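Local coordinates for protein GCN5-related N-acetyltransferase (Kribbella flavida, PDB 4H89) that probably transfers an acyl group, most likely acetyl from acetyl-coenzyme A, to an acceptor molecule, in the manner of GCN5-related N-acetyltransferases, at residues P58-V66 and G74-R82; V89-A97 and L109-A117. All coordinates share one frame; numbering follows the deposited sequence. Where two conformers were deposited one is given.

Interaction 1. Residues P58-V66 and G74-R82; sequences PQSRTTVAV and GSANMYPNR
Gly74 O receives the backbone N of Ala65 at 2.9 Å, and the two residues form an antiparallel hydrogen-bonded pair. At Ser75 the hydroxyl lies anti to its own backbone N (chi1 -178°), which points OG at the neighbouring strand, where it donates to Thr63 O at 2.7 Å, nearly in line with that carbonyl; it is also bonded to Trp51 NE1. Ala76 N reaches the same oxygen from above the carbonyl plane, so Thr63 O is gripped twice; Ala76 O in return accepts from Thr63 N at 2.8 Å. The segments form a beta hairpin, strands 61-66 and 72-80, in the mixed sheet of the GNAT fold. Asn77 sets its CB against Thr62 OG1, on the sheet face shared with Ser75 and Val64; that hydroxyl is also bonded to Thr53 and Trp51. On the other face selenomethionine Met78 runs beside Arg61, pointing the same way, with CG 3.7 Å from Arg61 CB, while its bent chain brings CE to Thr63 CG2. This methyl CG2 sits 3.3 Å above the Arg61 guanidinium plane, over its centre, and salt bridges to Asp13 and Asp112 hold the group. Tyr79 CB meets Ser60 OG, a hydroxyl bonded to Pro58 O. Last, Pro80 CD packs 3.2 Å from Pro58 O.

Interaction 2. Residues V89-A97 and L109-A117; sequences VASASFMVA and LCQDMIDWA
Phe94 meets the start of the 109-117 segment obliquely with its CD1, CE1 and CZ atoms, sliding past Leu109 in the opposite direction so that CD1 comes 3.8 Å from Leu109 CB. CE1 goes deeper, to 3.6 Å from Cys110 CA, in contact with the helix backbone itself. The Cys110 torsion, with SG opposite the backbone N (chi1 -170°), brings the sulfur obliquely to this ring, 4.8 Å from its centroid, in a sulfur-aromatic contact. At the ring edge, near its plane, lies CB of selenomethionine Met113. From there the Met113 chain turns at chi2 (-86°) and follows the strand: CG touches Ala92 CB at 3.7 Å, and CE ends against Ala90 CB and Ser91 O. Ala90 CB also meets Ala117 CB at 4.3 Å. The small alanines at 90 and 92 thus receive the long side chain, whereas Phe94 packs nearer Leu109, whose CD1 touches Val96 CG2.

Around this shell, Trp141 meets the Phe94 ring, and Phe122 packs on both Ala90 and Trp116. Helix segment 109-117 runs nearly antiparallel to strand 89-96, at 158°, and their axes approach to 9.8 Å, within a beta-alpha-beta unit completed by strand 124-131. With no hydrogen bond between the two segments, their mutual hold rests on apolar packing and the sulfur-ring contact.

Interaction 1 lies wholly ahead of interaction 2 along the chain, and their centres are about 6 Å apart. They share one mixed sheet, in which strand 72-80 of the hairpin is the neighbour of strand 89-96. The two strands are joined by backbone hydrogen bonds that include Ser75 N to Met95 O and, probably, Asn81 N to Val89 O, while Ala92 CB packs on Asn77 O. Helix 105-119 spans both contacts: Leu109 touches Thr63 and Ala65, and Trp116 reaches Arg61 and Met78. The helix thus packs on the sheet face carrying Arg61, Thr63, Ala65 and Met78, covering the hairpin as well as strand 89-96 and joining successive elements of the acetyltransferase fold.

Interaction 1. Residues P58-V66 and G74-R82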
loop_
_atom_site.group_PDB
_atom_site.type_symbol
_atom_site.label_atom_id
_atom_site.label_comp_id
_atom_site.label_asym_id
_atom_site.label_seq_id
_atom_site.Cartn_x
_atom_site.Cartn_y
_atom_site.Cartn_z
ATOM N N PRO A 58 -10.668 -4.152 12.263
ATOM C CA PRO A 58 -10.913 -5.471 11.675
ATOM C C PRO A 58 -9.689 -6.355 11.753
ATOM O O PRO A 58 -8.707 -6.025 11.084
ATOM C CB PRO A 58 -11.163 -5.152 10.182
ATOM C CG PRO A 58 -10.317 -3.923 9.935
ATOM C CD PRO A 58 -10.503 -3.118 11.212
ATOM N N GLN A 59 -9.743 -7.449 12.523
ATOM C CA GLN A 59 -8.717 -8.500 12.457
ATOM C C GLN A 59 -7.320 -7.901 12.473
ATOM O O GLN A 59 -6.549 -8.060 11.534
ATOM C CB GLN A 59 -8.918 -9.347 11.204
ATOM C CG GLN A 59 -10.177 -10.204 11.237
ATOM C CD GLN A 59 -9.916 -11.552 10.639
ATOM O OE1 GLN A 59 -9.813 -11.674 9.433
ATOM N NE2 GLN A 59 -9.787 -12.581 11.489
ATOM N N SER A 60 -7.041 -7.196 13.549
ATOM C CA SER A 60 -5.795 -6.442 13.700
ATOM C C SER A 60 -5.313 -6.583 15.116
ATOM O O SER A 60 -6.077 -6.880 16.008
ATOM C CB SER A 60 -6.072 -4.969 13.398
ATOM O OG SER A 60 -6.427 -4.783 12.018
ATOM N N ARG A 61 -4.007 -6.346 15.307
ATOM C CA ARG A 61 -3.397 -6.539 16.610
ATOM C C ARG A 61 -2.079 -5.811 16.666
ATOM O O ARG A 61 -1.422 -5.660 15.635
ATOM C CB ARG A 61 -3.225 -8.048 16.869
ATOM C CG ARG A 61 -2.488 -8.466 18.149
ATOM C CD ARG A 61 -2.654 -9.977 18.306
ATOM N NE ARG A 61 -1.936 -10.503 19.455
ATOM C CZ ARG A 61 -0.864 -11.279 19.403
ATOM N NH1 ARG A 61 -0.338 -11.615 18.251
ATOM N NH2 ARG A 61 -0.350 -11.679 20.522
ATOM N N THR A 62 -1.722 -5.346 17.866
ATOM C CA THR A 62 -0.380 -4.793 18.116
ATOM C C THR A 62 0.200 -5.534 19.284
ATOM O O THR A 62 -0.478 -5.754 20.295
ATOM C CB THR A 62 -0.466 -3.297 18.383
ATOM O OG1 THR A 62 -1.146 -2.663 17.302
ATOM C CG2 THR A 62 0.906 -2.663 18.609
ATOM N N THR A 63 1.470 -5.921 19.155
ATOM C CA THR A 63 2.197 -6.634 20.187
ATOM C C THR A 63 3.443 -5.885 20.612
ATOM O O THR A 63 3.913 -5.006 19.883
ATOM C CB THR A 63 2.642 -8.016 19.708
ATOM O OG1 THR A 63 3.515 -7.862 18.600
ATOM C CG2 THR A 63 1.442 -8.851 19.306
ATOM N N VAL A 64 3.942 -6.282 21.774
ATOM C CA VAL A 64 5.282 -5.876 22.225
ATOM C C VAL A 64 6.073 -7.121 22.559
ATOM O O VAL A 64 5.507 -8.133 23.006
ATOM C CB VAL A 64 5.294 -4.899 23.411
ATOM C CG1 VAL A 64 4.835 -3.534 22.985
ATOM C CG2 VAL A 64 4.482 -5.442 24.574
ATOM N N ALA A 65 7.388 -7.018 22.384
ATOM C CA ALA A 65 8.332 -7.994 22.925
ATOM C C ALA A 65 8.927 -7.332 24.181
ATOM O O ALA A 65 9.388 -6.186 24.122
ATOM C CB ALA A 65 9.430 -8.232 21.950
ATOM N N VAL A 66 8.904 -8.045 25.295
ATOM C CA VAL A 66 9.346 -7.571 26.559
ATOM C C VAL A 66 10.320 -8.519 27.198
ATOM O O VAL A 66 10.259 -9.719 27.017
ATOM C CB VAL A 66 8.180 -7.330 27.519
ATOM C CG1 VAL A 66 7.307 -6.159 27.088
ATOM C CG2 VAL A 66 7.385 -8.575 27.821
ATOM N N GLY A 74 10.741 -4.218 21.493
ATOM C CA GLY A 74 10.277 -4.167 20.126
ATOM C C GLY A 74 8.758 -4.255 20.071
ATOM O O GLY A 74 8.106 -4.504 21.093
ATOM N N SER A 75 8.215 -4.050 18.876
ATOM C CA SER A 75 6.771 -4.075 18.730
ATOM C C SER A 75 6.416 -4.474 17.315
ATOM O O SER A 75 7.197 -4.277 16.369
ATOM C CB SER A 75 6.219 -2.683 19.086
ATOM O OG SER A 75 4.807 -2.635 19.009
ATOM N N ALA A 76 5.219 -5.039 17.130
ATOM C CA ALA A 76 4.726 -5.391 15.808
ATOM C C ALA A 76 3.263 -4.955 15.722
ATOM O O ALA A 76 2.543 -4.960 16.719
ATOM C CB ALA A 76 4.812 -6.869 15.541
ATOM N N ASN A 77 2.823 -4.653 14.520
ATOM C CA ASN A 77 1.407 -4.572 14.328
ATOM C C ASN A 77 1.057 -5.327 13.057
ATOM O O ASN A 77 1.891 -5.525 12.165
ATOM C CB ASN A 77 0.889 -3.141 14.353
ATOM C CG ASN A 77 1.212 -2.401 13.104
ATOM O OD1 ASN A 77 1.916 -2.933 12.219
ATOM N ND2 ASN A 77 0.707 -1.236 12.992
HETATM N N MSE A 78 -0.179 -5.813 13.028
HETATM C CA MSE A 78 -0.643 -6.784 12.051
HETATM C C MSE A 78 -2.098 -6.492 11.764
HETATM O O MSE A 78 -2.858 -6.085 12.646
HETATM C CB MSE A 78 -0.349 -8.216 12.554
HETATM C CG MSE A 78 -1.095 -8.555 13.872
HETATM SE SE MSE A 78 -0.034 -9.772 14.992
HETATM C CE MSE A 78 1.221 -8.589 15.458
ATOM N N TYR A 79 -2.514 -6.761 10.523
ATOM C CA TYR A 79 -3.804 -6.239 10.058
ATOM C C TYR A 79 -4.068 -6.840 8.671
ATOM O O TYR A 79 -3.145 -7.314 8.041
ATOM C CB TYR A 79 -3.735 -4.669 9.957
ATOM C CG TYR A 79 -2.409 -4.190 9.403
ATOM C CD1 TYR A 79 -2.144 -4.130 8.040
ATOM C CD2 TYR A 79 -1.401 -3.832 10.257
ATOM C CE1 TYR A 79 -0.873 -3.762 7.550
ATOM C CE2 TYR A 79 -0.153 -3.453 9.801
ATOM C CZ TYR A 79 0.121 -3.418 8.468
ATOM O OH TYR A 79 1.395 -3.044 8.075
ATOM N N PRO A 80 -5.278 -6.719 8.148
ATOM C CA PRO A 80 -5.483 -7.124 6.757
ATOM C C PRO A 80 -4.720 -6.198 5.808
ATOM O O PRO A 80 -4.729 -4.953 5.987
ATOM C CB PRO A 80 -7.015 -7.012 6.562
ATOM C CG PRO A 80 -7.570 -6.990 7.969
ATOM C CD PRO A 80 -6.526 -6.287 8.771
ATOM N N ASN A 81 -4.080 -6.739 4.785
ATOM C CA ASN A 81 -3.294 -5.920 3.883
ATOM C C ASN A 81 -4.138 -5.005 3.046
ATOM O O ASN A 81 -3.693 -3.934 2.686
ATOM C CB ASN A 81 -2.407 -6.757 2.974
ATOM C CG ASN A 81 -1.244 -5.950 2.386
ATOM O OD1 ASN A 81 -0.642 -5.108 3.079
ATOM N ND2 ASN A 81 -0.925 -6.189 1.133
ATOM N N ARG A 82 -5.332 -5.467 2.687
ATOM C CA ARG A 82 -6.281 -4.734 1.885
ATOM C C ARG A 82 -7.666 -5.079 2.428
ATOM O O ARG A 82 -7.860 -6.105 3.017
ATOM C CB ARG A 82 -6.207 -5.167 0.385
ATOM C CG ARG A 82 -4.883 -4.760 -0.231
ATOM C CD ARG A 82 -4.647 -5.160 -1.683
ATOM N NE ARG A 82 -3.670 -4.186 -2.224
ATOM C CZ ARG A 82 -2.364 -4.386 -2.362
ATOM N NH1 ARG A 82 -1.605 -3.368 -2.759
ATOM N NH2 ARG A 82 -1.807 -5.597 -2.188
#

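Interaction 2. Residues V89-A97 and L109-A117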
loop_
_atom_site.group_PDB
_atom_site.type_symbol
_atom_site.label_atom_id
_atom_site.label_comp_id
_atom_site.label_asym_id
_atom_site.label_seq_id
_atom_site.Cartn_x
_atom_site.Cartn_y
_atom_site.Cartn_z
ATOM N N VAL A 89 -5.553 -11.641 3.085
ATOM C CA VAL A 89 -4.111 -11.555 3.126
ATOM C C VAL A 89 -3.758 -10.564 4.255
ATOM O O VAL A 89 -4.202 -9.421 4.214
ATOM C CB VAL A 89 -3.534 -11.050 1.797
ATOM C CG1 VAL A 89 -2.022 -10.997 1.859
ATOM C CG2 VAL A 89 -3.968 -11.916 0.631
ATOM N N ALA A 90 -2.981 -11.023 5.233
ATOM C CA ALA A 90 -2.523 -10.167 6.322
ATOM C C ALA A 90 -1.247 -9.457 5.914
ATOM O O ALA A 90 -0.577 -9.832 4.967
ATOM C CB ALA A 90 -2.209 -11.059 7.521
ATOM N N SER A 91 -0.925 -8.413 6.671
ATOM C CA SER A 91 0.414 -7.811 6.615
ATOM C C SER A 91 0.798 -7.398 8.000
ATOM O O SER A 91 0.033 -7.546 8.958
ATOM C CB SER A 91 0.376 -6.629 5.674
ATOM O OG SER A 91 1.693 -6.098 5.438
ATOM N N ALA A 92 2.025 -6.921 8.127
ATOM C CA ALA A 92 2.538 -6.532 9.401
ATOM C C ALA A 92 3.741 -5.640 9.210
ATOM O O ALA A 92 4.374 -5.616 8.153
ATOM C CB ALA A 92 2.946 -7.765 10.207
ATOM N N SER A 93 4.046 -4.909 10.272
ATOM C CA SER A 93 5.249 -4.109 10.420
ATOM C C SER A 93 5.909 -4.399 11.761
ATOM O O SER A 93 5.239 -4.761 12.705
ATOM C CB SER A 93 4.884 -2.610 10.366
ATOM O OG SER A 93 4.259 -2.270 9.144
ATOM N N PHE A 94 7.238 -4.223 11.788
ATOM C CA PHE A 94 8.054 -4.559 12.947
ATOM C C PHE A 94 9.014 -3.446 13.284
ATOM O O PHE A 94 9.600 -2.837 12.379
ATOM C CB PHE A 94 8.874 -5.845 12.674
ATOM C CG PHE A 94 8.007 -7.002 12.303
ATOM C CD1 PHE A 94 7.463 -7.809 13.279
ATOM C CD2 PHE A 94 7.655 -7.250 10.987
ATOM C CE1 PHE A 94 6.579 -8.830 12.950
ATOM C CE2 PHE A 94 6.772 -8.269 10.661
ATOM C CZ PHE A 94 6.267 -9.086 11.628
HETATM N N MSE A 95 9.186 -3.219 14.584
HETATM C CA MSE A 95 10.221 -2.296 15.070
HETATM C C MSE A 95 10.893 -2.930 16.226
HETATM O O MSE A 95 10.276 -3.350 17.169
HETATM C CB MSE A 95 9.609 -0.993 15.533
HETATM C CG MSE A 95 8.832 -0.404 14.375
HETATM SE SE MSE A 95 8.380 1.416 14.848
HETATM C CE MSE A 95 8.773 2.214 13.110
ATOM N N VAL A 96 12.202 -2.995 16.146
ATOM C CA VAL A 96 13.041 -3.516 17.228
ATOM C C VAL A 96 13.997 -2.416 17.697
ATOM O O VAL A 96 14.662 -1.780 16.894
ATOM C CB VAL A 96 13.839 -4.737 16.756
ATOM C CG1 VAL A 96 14.771 -5.238 17.843
ATOM C CG2 VAL A 96 12.901 -5.866 16.307
ATOM N N ALA A 97 14.072 -2.218 18.999
ATOM C CA ALA A 97 15.010 -1.255 19.581
ATOM C C ALA A 97 16.420 -1.517 19.133
ATOM O O ALA A 97 16.845 -2.642 19.092
ATOM C CB ALA A 97 14.935 -1.317 21.110
ATOM N N LEU A 109 8.844 -11.703 17.281
ATOM C CA LEU A 109 7.677 -10.907 16.879
ATOM C C LEU A 109 7.057 -11.474 15.610
ATOM O O LEU A 109 5.824 -11.530 15.511
ATOM C CB LEU A 109 8.082 -9.445 16.692
ATOM C CG LEU A 109 8.399 -8.615 17.912
ATOM C CD1 LEU A 109 9.092 -7.328 17.472
ATOM C CD2 LEU A 109 7.123 -8.322 18.668
ATOM N N CYS A 110 7.869 -11.827 14.631
ATOM C CA CYS A 110 7.305 -12.307 13.377
ATOM C C CYS A 110 6.706 -13.695 13.519
ATOM O O CYS A 110 5.664 -13.957 12.931
ATOM C CB CYS A 110 8.365 -12.276 12.282
ATOM S SG CYS A 110 7.692 -12.574 10.620
ATOM N N GLN A 111 7.345 -14.585 14.257
ATOM C CA GLN A 111 6.740 -15.890 14.475
ATOM C C GLN A 111 5.389 -15.761 15.175
ATOM O O GLN A 111 4.424 -16.431 14.833
ATOM C CB GLN A 111 7.656 -16.804 15.269
ATOM C CG GLN A 111 7.107 -18.218 15.419
ATOM C CD GLN A 111 6.962 -18.914 14.069
ATOM O OE1 GLN A 111 7.920 -18.984 13.337
ATOM N NE2 GLN A 111 5.748 -19.293 13.695
ATOM N N ASP A 112 5.330 -14.910 16.183
ATOM C CA ASP A 112 4.079 -14.662 16.886
ATOM C C ASP A 112 3.013 -14.127 15.910
ATOM O O ASP A 112 1.850 -14.517 15.969
ATOM C CB ASP A 112 4.284 -13.690 18.056
ATOM C CG ASP A 112 2.983 -13.367 18.739
ATOM O OD1 ASP A 112 2.540 -14.149 19.619
ATOM O OD2 ASP A 112 2.417 -12.336 18.347
HETATM N N MSE A 113 3.416 -13.236 15.016
HETATM C CA MSE A 113 2.506 -12.693 14.007
HETATM C C MSE A 113 2.009 -13.794 13.047
HETATM O O MSE A 113 0.802 -13.838 12.733
HETATM C CB MSE A 113 3.230 -11.551 13.269
HETATM C CG MSE A 113 2.407 -10.856 12.191
HETATM SE SE MSE A 113 2.465 -11.709 10.489
HETATM C CE MSE A 113 0.791 -11.176 9.958
ATOM N N ILE A 114 2.886 -14.684 12.635
ATOM C CA ILE A 114 2.489 -15.777 11.747
ATOM C C ILE A 114 1.501 -16.676 12.466
ATOM O O ILE A 114 0.495 -17.096 11.863
ATOM C CB ILE A 114 3.750 -16.607 11.340
ATOM C CG1 ILE A 114 4.618 -15.813 10.378
ATOM C CG2 ILE A 114 3.362 -17.962 10.723
ATOM C CD1 ILE A 114 6.036 -16.332 10.183
ATOM N N ASP A 115 1.754 -16.972 13.728
ATOM C CA ASP A 115 0.841 -17.822 14.517
ATOM C C ASP A 115 -0.529 -17.154 14.656
ATOM O O ASP A 115 -1.595 -17.798 14.474
ATOM C CB ASP A 115 1.406 -18.157 15.889
ATOM C CG ASP A 115 2.693 -18.983 15.843
ATOM O OD1 ASP A 115 3.074 -19.472 14.772
ATOM O OD2 ASP A 115 3.324 -19.079 16.906
ATOM N N TRP A 116 -0.528 -15.855 14.907
ATOM C CA TRP A 116 -1.766 -15.094 14.994
ATOM C C TRP A 116 -2.523 -15.139 13.681
ATOM O O TRP A 116 -3.728 -15.374 13.668
ATOM C CB TRP A 116 -1.441 -13.632 15.387
ATOM C CG TRP A 116 -2.582 -12.665 15.228
ATOM C CD1 TRP A 116 -3.563 -12.418 16.145
ATOM C CD2 TRP A 116 -2.863 -11.850 14.095
ATOM N NE1 TRP A 116 -4.436 -11.479 15.653
ATOM C CE2 TRP A 116 -4.056 -11.131 14.387
ATOM C CE3 TRP A 116 -2.244 -11.647 12.863
ATOM C CZ2 TRP A 116 -4.595 -10.179 13.512
ATOM C CZ3 TRP A 116 -2.808 -10.733 11.952
ATOM C CH2 TRP A 116 -3.967 -10.008 12.293
ATOM N N ALA A 117 -1.845 -14.900 12.579
ATOM C CA ALA A 117 -2.534 -14.815 11.288
ATOM C C ALA A 117 -3.160 -16.151 10.980
ATOM O O ALA A 117 -4.251 -16.222 10.396
ATOM C CB ALA A 117 -1.557 -14.390 10.203
#